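Side-chain contacts in methylmalonyl-CoA carboxyltransferase 5S subunit (PDB 1RQB), which transfers a carboxyl group from the biotin of the 1.3S subunit to pyruvate, forming oxaloacetate at a cobalt-containing TIM barrel: residues A[32-37]-A[260-265]; A[167-172]-A[348-353]; A[229-234]-A[312-317]. One frame throughout, in Å; residues are numbered along the deposited sequence.

The three contacts lead from the cobalt site of the TIM barrel out to helices of the conserved carboxylase region. Contact 1 is buried beside the metal and mainly polar, a histidine-carboxylate pair between two parts of the barrel. Contacts 2 and 3 each join a loop after a barrel strand to a helix of the conserved carboxylase region, but by different means: the partly buried contact 2 hangs on one arginine, whereas the buried contact 3 is apolar. Contacts 1 and 3 touch through G261 and S229 and through N263 and T234. Contacts 2 and 3, with centres about 16 Å apart, meet where R350 bonds Q317.

Contact 1. Residues A[32-37]-A[260-265]. With CO (cobalt (II) ion), chain B.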
loop_
_atom_site.group_PDB
_atom_site.type_symbol
_atom_site.label_atom_id
_atom_site.label_comp_id
_atom_site.label_asym_id
_atom_site.label_seq_id
_atom_site.Cartn_x
_atom_site.Cartn_y
_atom_site.Cartn_z
ATOM N N LEU A 32 -0.715 -7.829 -16.837
ATOM C CA LEU A 32 -0.935 -7.656 -18.280
ATOM C C LEU A 32 -2.333 -7.134 -18.622
ATOM O O LEU A 32 -2.609 -6.848 -19.786
ATOM C CB LEU A 32 -0.682 -8.967 -19.021
ATOM C CG LEU A 32 0.721 -9.553 -18.826
ATOM C CD1 LEU A 32 0.811 -10.861 -19.598
ATOM C CD2 LEU A 32 1.807 -8.569 -19.292
ATOM N N ARG A 33 -3.217 -6.999 -17.641
ATOM C CA ARG A 33 -4.552 -6.486 -17.979
ATOM C C ARG A 33 -5.040 -5.475 -16.940
ATOM O O ARG A 33 -4.938 -4.266 -17.145
ATOM C CB ARG A 33 -5.559 -7.646 -18.125
ATOM C CG ARG A 33 -6.881 -7.276 -18.842
ATOM C CD ARG A 33 -7.778 -6.331 -18.060
ATOM N NE ARG A 33 -8.308 -6.972 -16.854
ATOM C CZ ARG A 33 -9.335 -6.506 -16.152
ATOM N NH1 ARG A 33 -9.943 -5.386 -16.530
ATOM N NH2 ARG A 33 -9.762 -7.170 -15.079
ATOM N N ASP A 34 -5.532 -5.953 -15.803
ATOM C CA ASP A 34 -6.147 -5.044 -14.825
ATOM C C ASP A 34 -5.153 -4.061 -14.199
ATOM O O ASP A 34 -5.527 -2.931 -13.883
ATOM C CB ASP A 34 -6.865 -5.843 -13.726
ATOM C CG ASP A 34 -8.068 -5.099 -13.151
ATOM O OD1 ASP A 34 -8.547 -5.496 -12.075
ATOM O OD2 ASP A 34 -8.546 -4.125 -13.781
ATOM N N ALA A 35 -3.893 -4.447 -14.014
ATOM C CA ALA A 35 -2.955 -3.516 -13.366
ATOM C C ALA A 35 -2.794 -2.230 -14.179
ATOM O O ALA A 35 -2.912 -1.135 -13.631
ATOM C CB ALA A 35 -1.584 -4.177 -13.140
ATOM N N HIS A 36 -2.536 -2.333 -15.486
ATOM C CA HIS A 36 -2.337 -1.088 -16.240
ATOM C C HIS A 36 -3.680 -0.441 -16.579
ATOM O O HIS A 36 -3.759 0.769 -16.789
ATOM C CB HIS A 36 -1.459 -1.308 -17.474
ATOM C CG HIS A 36 -2.058 -2.200 -18.507
ATOM N ND1 HIS A 36 -2.903 -1.735 -19.490
ATOM C CD2 HIS A 36 -1.915 -3.526 -18.725
ATOM C CE1 HIS A 36 -3.253 -2.740 -20.274
ATOM N NE2 HIS A 36 -2.667 -3.836 -19.832
ATOM N N GLN A 37 -4.743 -1.234 -16.615
ATOM C CA GLN A 37 -6.064 -0.635 -16.853
ATOM C C GLN A 37 -6.400 0.283 -15.675
ATOM O O GLN A 37 -6.912 1.387 -15.847
ATOM C CB GLN A 37 -7.158 -1.710 -16.943
ATOM C CG GLN A 37 -8.576 -1.115 -17.114
ATOM C CD GLN A 37 -9.650 -2.163 -17.371
ATOM O OE1 GLN A 37 -9.459 -3.090 -18.156
ATOM N NE2 GLN A 37 -10.799 -2.003 -16.720
ATOM N N PRO A 260 -5.315 2.503 -6.849
ATOM C CA PRO A 260 -6.535 1.995 -7.497
ATOM C C PRO A 260 -6.272 0.631 -8.138
ATOM O O PRO A 260 -7.163 0.026 -8.733
ATOM C CB PRO A 260 -6.848 3.041 -8.564
ATOM C CG PRO A 260 -6.004 4.219 -8.218
ATOM C CD PRO A 260 -4.778 3.664 -7.577
ATOM N N GLY A 261 -5.023 0.190 -8.025
ATOM C CA GLY A 261 -4.618 -1.095 -8.545
ATOM C C GLY A 261 -4.880 -2.219 -7.556
ATOM O O GLY A 261 -5.936 -2.252 -6.926
ATOM N N HIS A 262 -3.891 -3.089 -7.361
ATOM C CA HIS A 262 -4.080 -4.284 -6.527
ATOM C C HIS A 262 -2.935 -4.486 -5.533
ATOM O O HIS A 262 -1.925 -3.784 -5.564
ATOM C CB HIS A 262 -4.167 -5.499 -7.459
ATOM C CG HIS A 262 -5.038 -5.259 -8.656
ATOM N ND1 HIS A 262 -4.587 -4.604 -9.783
ATOM C CD2 HIS A 262 -6.348 -5.530 -8.876
ATOM C CE1 HIS A 262 -5.581 -4.484 -10.649
ATOM N NE2 HIS A 262 -6.660 -5.038 -10.123
ATOM N N ASN A 263 -3.136 -5.453 -4.639
ATOM C CA ASN A 263 -2.119 -5.815 -3.643
ATOM C C ASN A 263 -0.978 -6.496 -4.401
ATOM O O ASN A 263 -1.214 -7.177 -5.400
ATOM C CB ASN A 263 -2.752 -6.706 -2.571
ATOM C CG ASN A 263 -3.882 -5.991 -1.841
ATOM O OD1 ASN A 263 -3.661 -4.984 -1.170
ATOM N ND2 ASN A 263 -5.108 -6.484 -2.011
ATOM N N PRO A 264 0.276 -6.285 -3.954
ATOM C CA PRO A 264 1.493 -6.829 -4.570
ATOM C C PRO A 264 1.677 -8.346 -4.495
ATOM O O PRO A 264 1.585 -8.950 -3.428
ATOM C CB PRO A 264 2.629 -6.070 -3.857
ATOM C CG PRO A 264 1.929 -5.008 -3.017
ATOM C CD PRO A 264 0.614 -5.620 -2.684
ATOM N N THR A 265 1.965 -8.937 -5.650
ATOM C CA THR A 265 2.157 -10.391 -5.766
ATOM C C THR A 265 3.213 -10.879 -4.771
ATOM O O THR A 265 2.975 -11.808 -3.999
ATOM C CB THR A 265 2.610 -10.751 -7.201
ATOM O OG1 THR A 265 1.573 -10.392 -8.124
ATOM C CG2 THR A 265 2.932 -12.253 -7.316
HETATM CO CO CO B . -10.390 -5.356 -11.265
HETATM O O HOH W 1 -10.804 -3.590 -12.621
#
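A35 and G261 bring the two backbones closest, CA to CA 5.6 Å, where helix 31-39 passes the loop that precedes helix 265-271. Across this gap D34 and H262 meet with their side chains at about a right angle. H262 NE2 donates to D34 OD1 over 2.8 Å, in a somewhat bent bond with an N-H...O angle of 148°. The donor comes from above the carboxylate plane, and the imidazole and carboxylate planes stand 54° apart. With chi1 of -44° in H262, CG lies beside the backbone N and the ring reaches across to the helix, where CE1 also rests 3.6 Å from D34 CB.

The same D34 OD1 binds cobalt at 2.0 Å, so this one oxygen serves both the metal and the imidazole. The other oxygen, D34 OD2, accepts a hydrogen bond of 2.6 Å from a water that is itself a cobalt ligand. H226, H228 and the carboxylated lysine at position 195 complete the protein's share of the metal site.

Within the same segment, R33 adds charge beside the carboxylate: its NH1 lies 3.3 Å from D34 OD2, with the oxygen well out of the guanidinium plane, so the attraction is one of charge without a directed N-H. That NH1 is instead given to Q37 OE1, which lies near the guanidinium plane at 2.9 Å. R33 also forms a salt bridge with E65 and a hydrogen bond to the carboxylated lysine.

Metal, water, imidazole and guanidinium thus approach D34 together. H262 stands in the second shell, where its bond is likely to limit the turning of D34, a first-shell ligand; cobalt and the guanidinium of R33, partly offset by E65 and the carboxylated lysine, would probably polarise the carboxylate.

Contact 2. Residues A[167-172]-A[348-353]; sequences TISPVH and RVRKAA
R350 lays one face of its guanidinium against S169 CB, which stands 3.7 Å from both NH1 and NH2. The arginine reaches the loop from helix 339-352 on a fully extended chain: CG is anti to the backbone N (chi1 -177°), and the remaining carbons run straight on to NE. At its end, NH1 donates to I168 O over 3.0 Å, with an N-H...O angle of 161° and the oxygen near the guanidinium plane. NH2 makes a weak, bent bond (129°) of 2.9 Å to T167 OG1, whose side chain comes from the opposite direction. T167 CG2 lies in the guanidinium plane, at its edge, 3.5 Å from R350 NH2. Other bonds share the load: NE donates to P356 O, and NH1 also meets Q317 OE1.

The loop is shaped by its own contacts. S169 OG accepts from V171 N at 3.1 Å, an ST turn, and lies 2.6 Å from H172 ND1 in the plane of the imidazole. This bond probably holds the ring's rotation; T167 CG2 sits over the centre of the H172 ring, 3.3 Å above its plane.

Between S169 and H172 the chain makes a type I beta turn just before helix 174-186. The arrangement is a loop following a strand of the TIM barrel, gripped through a backbone carbonyl and a hydroxyl by an arginine from the conserved carboxylase region.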
loop_
_atom_site.group_PDB
_atom_site.type_symbol
_atom_site.label_atom_id
_atom_site.label_comp_id
_atom_site.label_asym_id
_atom_site.label_seq_id
_atom_site.Cartn_x
_atom_site.Cartn_y
_atom_site.Cartn_z
ATOM N N THR A 167 -20.452 -5.571 -3.148
ATOM C CA THR A 167 -20.747 -4.165 -2.840
ATOM C C THR A 167 -21.315 -4.107 -1.422
ATOM O O THR A 167 -21.549 -5.137 -0.791
ATOM C CB THR A 167 -21.764 -3.523 -3.846
ATOM O OG1 THR A 167 -21.939 -2.135 -3.519
ATOM C CG2 THR A 167 -23.125 -4.209 -3.769
ATOM N N ILE A 168 -21.461 -2.893 -0.916
ATOM C CA ILE A 168 -22.076 -2.694 0.402
ATOM C C ILE A 168 -23.362 -1.898 0.169
ATOM O O ILE A 168 -23.355 -0.879 -0.518
ATOM C CB ILE A 168 -21.139 -1.931 1.370
ATOM C CG1 ILE A 168 -19.921 -2.808 1.718
ATOM C CG2 ILE A 168 -21.875 -1.589 2.654
ATOM C CD1 ILE A 168 -18.871 -2.097 2.554
ATOM N N SER A 169 -24.471 -2.401 0.684
ATOM C CA SER A 169 -25.762 -1.709 0.550
ATOM C C SER A 169 -26.757 -2.376 1.498
ATOM O O SER A 169 -26.531 -3.488 1.973
ATOM C CB SER A 169 -26.312 -1.798 -0.877
ATOM O OG SER A 169 -27.130 -2.946 -1.019
ATOM N N PRO A 170 -27.875 -1.699 1.764
ATOM C CA PRO A 170 -28.906 -2.227 2.658
ATOM C C PRO A 170 -29.453 -3.596 2.247
ATOM O O PRO A 170 -29.981 -4.327 3.083
ATOM C CB PRO A 170 -29.991 -1.148 2.613
ATOM C CG PRO A 170 -29.207 0.113 2.391
ATOM C CD PRO A 170 -28.196 -0.324 1.338
ATOM N N VAL A 171 -29.327 -3.959 0.970
ATOM C CA VAL A 171 -29.891 -5.241 0.525
ATOM C C VAL A 171 -28.819 -6.295 0.246
ATOM O O VAL A 171 -29.152 -7.427 -0.100
ATOM C CB VAL A 171 -30.774 -5.072 -0.730
ATOM C CG1 VAL A 171 -31.958 -4.153 -0.400
ATOM C CG2 VAL A 171 -29.954 -4.508 -1.888
ATOM N N HIS A 172 -27.541 -5.970 0.384
ATOM C CA HIS A 172 -26.536 -7.013 0.130
ATOM C C HIS A 172 -26.129 -7.653 1.457
ATOM O O HIS A 172 -25.770 -6.959 2.408
ATOM C CB HIS A 172 -25.335 -6.432 -0.621
ATOM C CG HIS A 172 -25.646 -6.114 -2.048
ATOM N ND1 HIS A 172 -26.236 -4.931 -2.434
ATOM C CD2 HIS A 172 -25.559 -6.875 -3.168
ATOM C CE1 HIS A 172 -26.505 -4.976 -3.729
ATOM N NE2 HIS A 172 -26.105 -6.146 -4.197
ATOM N N ARG A 348 -29.756 8.211 -2.976
ATOM C CA ARG A 348 -31.187 8.185 -3.312
ATOM C C ARG A 348 -31.403 7.599 -4.708
ATOM O O ARG A 348 -32.287 6.766 -4.900
ATOM C CB ARG A 348 -31.801 9.590 -3.179
ATOM C CG ARG A 348 -31.892 10.052 -1.714
ATOM C CD ARG A 348 -32.588 11.411 -1.535
ATOM N NE ARG A 348 -31.807 12.528 -2.051
ATOM C CZ ARG A 348 -31.183 13.418 -1.281
ATOM N NH1 ARG A 348 -31.254 13.322 0.042
ATOM N NH2 ARG A 348 -30.485 14.404 -1.833
ATOM N N VAL A 349 -30.592 8.016 -5.672
ATOM C CA VAL A 349 -30.696 7.503 -7.046
ATOM C C VAL A 349 -30.372 6.007 -7.056
ATOM O O VAL A 349 -31.074 5.206 -7.670
ATOM C CB VAL A 349 -29.695 8.212 -7.984
ATOM C CG1 VAL A 349 -29.762 7.602 -9.378
ATOM C CG2 VAL A 349 -29.993 9.703 -8.039
ATOM N N ARG A 350 -29.293 5.637 -6.372
ATOM C CA ARG A 350 -28.885 4.225 -6.327
ATOM C C ARG A 350 -30.041 3.368 -5.808
ATOM O O ARG A 350 -30.355 2.321 -6.372
ATOM C CB ARG A 350 -27.666 4.030 -5.423
ATOM C CG ARG A 350 -27.194 2.585 -5.425
ATOM C CD ARG A 350 -25.997 2.334 -4.528
ATOM N NE ARG A 350 -25.574 0.943 -4.671
ATOM C CZ ARG A 350 -24.835 0.281 -3.787
ATOM N NH1 ARG A 350 -24.425 0.878 -2.677
ATOM N NH2 ARG A 350 -24.521 -0.989 -4.013
ATOM N N LYS A 351 -30.657 3.820 -4.724
ATOM C CA LYS A 351 -31.782 3.097 -4.113
ATOM C C LYS A 351 -32.922 2.957 -5.124
ATOM O O LYS A 351 -33.515 1.889 -5.263
ATOM C CB LYS A 351 -32.287 3.851 -2.875
ATOM C CG LYS A 351 -33.543 3.266 -2.251
ATOM C CD LYS A 351 -33.969 4.083 -1.033
ATOM C CE LYS A 351 -35.285 3.580 -0.445
ATOM N NZ LYS A 351 -35.234 2.129 -0.124
ATOM N N ALA A 352 -33.224 4.041 -5.827
ATOM C CA ALA A 352 -34.315 4.020 -6.812
ATOM C C ALA A 352 -34.036 2.977 -7.897
ATOM O O ALA A 352 -34.954 2.327 -8.397
ATOM C CB ALA A 352 -34.472 5.400 -7.444
ATOM N N ALA A 353 -32.763 2.808 -8.246
ATOM C CA ALA A 353 -32.372 1.871 -9.308
ATOM C C ALA A 353 -32.252 0.440 -8.779
ATOM O O ALA A 353 -31.816 -0.457 -9.500
ATOM C CB ALA A 353 -31.055 2.319 -9.928
#

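Contact 3. Residues A[229-234]-A[312-317]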
loop_
_atom_site.group_PDB
_atom_site.type_symbol
_atom_site.label_atom_id
_atom_site.label_comp_id
_atom_site.label_asym_id
_atom_site.label_seq_id
_atom_site.Cartn_x
_atom_site.Cartn_y
_atom_site.Cartn_z
ATOM N N SER A 229 -6.836 -2.384 -4.258
ATOM C CA SER A 229 -6.244 -1.936 -2.989
ATOM C C SER A 229 -6.561 -0.468 -2.703
ATOM O O SER A 229 -5.934 0.152 -1.845
ATOM C CB SER A 229 -4.726 -2.108 -3.063
ATOM O OG SER A 229 -4.230 -1.506 -4.264
ATOM N N THR A 230 -7.553 0.067 -3.399
ATOM C CA THR A 230 -7.951 1.481 -3.329
ATOM C C THR A 230 -8.168 2.018 -1.910
ATOM O O THR A 230 -7.803 3.158 -1.623
ATOM C CB THR A 230 -9.222 1.694 -4.155
ATOM O OG1 THR A 230 -9.103 0.943 -5.373
ATOM C CG2 THR A 230 -9.399 3.184 -4.491
ATOM N N THR A 231 -8.774 1.235 -1.026
ATOM C CA THR A 231 -9.066 1.682 0.345
ATOM C C THR A 231 -7.965 1.267 1.323
ATOM O O THR A 231 -8.013 1.626 2.497
ATOM C CB THR A 231 -10.341 1.044 0.860
ATOM O OG1 THR A 231 -10.200 -0.383 0.767
ATOM C CG2 THR A 231 -11.532 1.518 0.050
ATOM N N GLY A 232 -7.015 0.465 0.860
ATOM C CA GLY A 232 -5.930 0.029 1.726
ATOM C C GLY A 232 -6.232 -1.058 2.749
ATOM O O GLY A 232 -5.367 -1.347 3.575
ATOM N N VAL A 233 -7.405 -1.695 2.704
ATOM C CA VAL A 233 -7.731 -2.705 3.723
ATOM C C VAL A 233 -7.738 -4.129 3.156
ATOM O O VAL A 233 -7.767 -5.092 3.919
ATOM C CB VAL A 233 -9.175 -2.494 4.327
ATOM C CG1 VAL A 233 -9.420 -1.013 4.669
ATOM C CG2 VAL A 233 -10.250 -2.963 3.331
ATOM N N THR A 234 -7.669 -4.280 1.840
ATOM C CA THR A 234 -7.891 -5.609 1.249
ATOM C C THR A 234 -6.728 -6.598 1.349
ATOM O O THR A 234 -6.944 -7.789 1.129
ATOM C CB THR A 234 -8.365 -5.496 -0.210
ATOM O OG1 THR A 234 -7.352 -4.862 -0.992
ATOM C CG2 THR A 234 -9.670 -4.687 -0.281
ATOM N N SER A 312 -12.872 7.044 1.920
ATOM C CA SER A 312 -14.116 7.814 2.061
ATOM C C SER A 312 -15.333 7.022 1.578
ATOM O O SER A 312 -16.450 7.241 2.047
ATOM C CB SER A 312 -14.007 9.144 1.306
ATOM O OG SER A 312 -13.790 8.923 -0.075
ATOM N N ILE A 313 -15.119 6.086 0.665
ATOM C CA ILE A 313 -16.226 5.296 0.106
ATOM C C ILE A 313 -16.970 4.524 1.199
ATOM O O ILE A 313 -18.162 4.254 1.062
ATOM C CB ILE A 313 -15.710 4.308 -0.956
ATOM C CG1 ILE A 313 -16.899 3.644 -1.667
ATOM C CG2 ILE A 313 -14.819 3.246 -0.290
ATOM C CD1 ILE A 313 -16.503 2.669 -2.788
ATOM N N PHE A 314 -16.299 4.174 2.296
ATOM C CA PHE A 314 -16.964 3.406 3.359
ATOM C C PHE A 314 -18.093 4.219 3.994
ATOM O O PHE A 314 -18.997 3.661 4.615
ATOM C CB PHE A 314 -15.957 2.971 4.422
ATOM C CG PHE A 314 -15.048 1.863 3.955
ATOM C CD1 PHE A 314 -13.663 1.990 4.046
ATOM C CD2 PHE A 314 -15.583 0.695 3.421
ATOM C CE1 PHE A 314 -12.818 0.961 3.615
ATOM C CE2 PHE A 314 -14.750 -0.341 2.982
ATOM C CZ PHE A 314 -13.370 -0.209 3.082
ATOM N N LYS A 315 -18.043 5.529 3.823
ATOM C CA LYS A 315 -19.083 6.404 4.382
ATOM C C LYS A 315 -20.034 6.894 3.287
ATOM O O LYS A 315 -21.252 6.873 3.462
ATOM C CB LYS A 315 -18.446 7.625 5.050
ATOM C CG LYS A 315 -19.463 8.654 5.530
ATOM C CD LYS A 315 -18.795 9.906 6.072
ATOM C CE LYS A 315 -19.834 10.940 6.494
ATOM N NZ LYS A 315 -19.211 12.249 6.841
ATOM N N SER A 316 -19.477 7.297 2.147
ATOM C CA SER A 316 -20.248 7.906 1.051
ATOM C C SER A 316 -20.763 6.921 -0.001
ATOM O O SER A 316 -21.612 7.300 -0.806
ATOM C CB SER A 316 -19.380 8.917 0.324
ATOM O OG SER A 316 -18.422 8.229 -0.465
ATOM N N GLN A 317 -20.254 5.690 -0.042
ATOM C CA GLN A 317 -20.683 4.721 -1.062
ATOM C C GLN A 317 -20.223 5.175 -2.448
ATOM O O GLN A 317 -20.547 4.537 -3.449
ATOM C CB GLN A 317 -22.209 4.590 -1.138
ATOM C CG GLN A 317 -22.925 4.049 0.072
ATOM C CD GLN A 317 -24.439 4.001 -0.160
ATOM O OE1 GLN A 317 -24.911 3.454 -1.156
ATOM N NE2 GLN A 317 -25.200 4.581 0.766
#
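Apolar contacts carry this pairing, in which T231 is the common partner of I313 and F314. The methyl CG2 of T231 meets the branch methyl CG2 of I313 at 3.7 Å. T231 CB lies 3.7 Å from F314 CE1, the two side chains crossing at about a right angle, while T231 CG2 is 3.8 Å from F314 CE1. V233 and F314 reach toward each other from opposite directions, V233 CG1 lying 4.1 Å from F314 CE1 and V233 CG2 4.2 Å from F314 CZ. In F314, CG lies beside the backbone N and anti to the carbonyl carbon (chi1 -73°), and CE1 and CZ are the ring atoms that touch the loop.

Segment 229-234 follows strand 223-225 and leads into helix 234-243 of the TIM barrel; a type I beta turn from S229 to G232, closed by G232 N to S229 O at 2.9 Å, presents T231 to the short helix 313-316 of the conserved carboxylase region. H228, a cobalt ligand, lies in the same loop, just before S229.

Hydrogen bonds serve each side separately. T231 OG1 is bonded to A199 O; with chi1 of 56° the hydroxyl sits between the backbone N and carbonyl carbon, leaving CG2 turned to I313. With an alanine here the hydroxyl and methyl are gone, which would probably leave A199 O without this partner and open a gap beside I313 CG2 and the F314 ring. In the helix, S312 O takes the backbone N-H groups of both K315 and S316, at 2.9 Å from K315 N.

A cation-pi interaction joins F314 to K202. The dimer interface adds M271 and E270 of the second subunit, which pack on V233 and F314 respectively, and S267 of that subunit, whose OG is hydrogen-bonded to T231 O.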